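Local coordinates for uncharacterized bacterial lipoprotein (Bacteroides thetaiotaomicron VPI-5482, PDB 3GF6) that is of unknown function but, as a bacterial lipoprotein with an all-beta fold, is probably anchored to a membrane by lipid, at residues T164-S167 / F168-C172. Sequence-based numbering, arbitrary orientation. Where two conformers were deposited one is given.
Sequences TFDS and FRRTC
F165 and C172 face each other as an antiparallel, non-hydrogen-bonded pair at the end of a beta hairpin, and the chain reverses through a type I turn from D166 to R169, closed by R169 N to D166 O (3.1 Å), after which R169, at positive phi, and R170 carry it on to the returning strand.

The F165 ring, which also touches I131 and V134 of strand 129-139, is sandwiched between two side chains of the returning segment. Over one face lies the guanidinium of R169, stacked nearly flat with the planes 18° apart and CZ 4.1 Å from the ring centroid, a cation-pi contact. A bend at chi3 (65°) folds the arginine back over the ring, and NE is hydrogen-bonded to I131 O, which helps fix the guanidinium's rotation. The opposite face receives C172 SG, 4.2 Å from the centroid, in a sulfur-aromatic contact, while C172 CB packs on F165 CE2. An alanine at F165 removes the ring between them, so R169, though still tethered through NE, would probably be freer to shift, and a gap would be likely to open beside C172 SG.

On the loop side, D166 turns its carboxylate inward to the backbone, CG lying between the backbone N and the carbonyl carbon (chi1 71°). OD1 accepts T171 N at 3.0 Å, from above the carboxylate plane, and more weakly R170 N at 2.8 Å. A water joins T164 O to T171 OG1.

Polar bonds to one carboxylate oxygen thus brace the loop, whereas the strand pair beside it relies on an aromatic ring held between a cation and a sulfur.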
# COMPACT_ATOMS: atom_id res chain seq x y z
N THR A 164 -11.53 -9.27 4.24
CA THR A 164 -12.70 -10.07 4.01
C THR A 164 -13.40 -9.62 2.74
O THR A 164 -13.66 -8.42 2.58
CB THR A 164 -13.71 -9.90 5.16
OG1 THR A 164 -13.10 -10.24 6.42
CG2 THR A 164 -14.91 -10.77 4.92
N PHE A 165 -13.71 -10.56 1.86
CA PHE A 165 -14.39 -10.21 0.61
C PHE A 165 -15.86 -10.49 0.72
O PHE A 165 -16.26 -11.38 1.47
CB PHE A 165 -13.87 -11.07 -0.53
CG PHE A 165 -12.46 -10.79 -0.90
CD1 PHE A 165 -11.42 -11.52 -0.32
CD2 PHE A 165 -12.16 -9.86 -1.87
CE1 PHE A 165 -10.11 -11.31 -0.70
CE2 PHE A 165 -10.86 -9.63 -2.25
CZ PHE A 165 -9.83 -10.35 -1.66
N ASP A 166 -16.68 -9.75 -0.03
CA ASP A 166 -18.07 -10.09 -0.19
C ASP A 166 -18.17 -11.28 -1.17
O ASP A 166 -17.16 -11.75 -1.70
CB ASP A 166 -18.89 -8.90 -0.67
CG ASP A 166 -18.60 -8.52 -2.12
OD1 ASP A 166 -17.45 -8.70 -2.54
OD2 ASP A 166 -19.52 -8.09 -2.84
N SER A 167 -19.40 -11.78 -1.37
CA SER A 167 -19.60 -12.98 -2.18
C SER A 167 -19.07 -12.85 -3.60
O SER A 167 -18.60 -13.84 -4.16
CB SER A 167 -21.07 -13.43 -2.18
OG SER A 167 -21.91 -12.61 -2.97
N PHE A 168 -19.15 -11.66 -4.20
CA PHE A 168 -18.71 -11.49 -5.57
C PHE A 168 -17.29 -10.92 -5.70
O PHE A 168 -16.82 -10.66 -6.78
CB PHE A 168 -19.69 -10.57 -6.33
CG PHE A 168 -21.08 -11.12 -6.44
CD1 PHE A 168 -21.42 -11.91 -7.50
CD2 PHE A 168 -22.04 -10.83 -5.48
CE1 PHE A 168 -22.70 -12.43 -7.63
CE2 PHE A 168 -23.32 -11.34 -5.59
CZ PHE A 168 -23.64 -12.16 -6.67
N ARG A 169 -16.57 -10.77 -4.60
CA ARG A 169 -15.26 -10.08 -4.64
C ARG A 169 -15.34 -8.70 -5.30
O ARG A 169 -14.42 -8.26 -6.03
CB ARG A 169 -14.20 -10.97 -5.32
CG ARG A 169 -13.86 -12.18 -4.47
CD ARG A 169 -12.88 -13.09 -5.20
NE ARG A 169 -11.60 -12.43 -5.42
CZ ARG A 169 -10.46 -12.66 -4.76
NH1 ARG A 169 -10.37 -13.55 -3.77
NH2 ARG A 169 -9.35 -12.00 -5.14
N ARG A 170 -16.44 -8.01 -5.02
CA ARG A 170 -16.56 -6.58 -5.36
C ARG A 170 -15.97 -5.69 -4.28
O ARG A 170 -15.71 -4.52 -4.54
CB ARG A 170 -18.02 -6.20 -5.58
CG ARG A 170 -18.62 -6.77 -6.89
CD ARG A 170 -20.12 -6.78 -6.84
NE ARG A 170 -20.68 -7.63 -7.89
CZ ARG A 170 -21.95 -8.02 -7.95
NH1 ARG A 170 -22.81 -7.67 -7.00
NH2 ARG A 170 -22.36 -8.81 -8.95
N THR A 171 -15.84 -6.21 -3.05
CA THR A 171 -15.32 -5.45 -1.93
C THR A 171 -14.31 -6.25 -1.13
O THR A 171 -14.35 -7.49 -1.10
CB THR A 171 -16.44 -4.96 -0.95
OG1 THR A 171 -17.04 -6.08 -0.29
CG2 THR A 171 -17.50 -4.20 -1.69
N CYS A 172 -13.37 -5.53 -0.54
CA CYS A 172 -12.43 -6.11 0.38
C CYS A 172 -12.30 -5.15 1.56
O CYS A 172 -11.85 -3.99 1.37
CB CYS A 172 -11.06 -6.34 -0.28
SG CYS A 172 -9.86 -7.16 0.81
O HOH W 1 -15.85 -6.77 2.12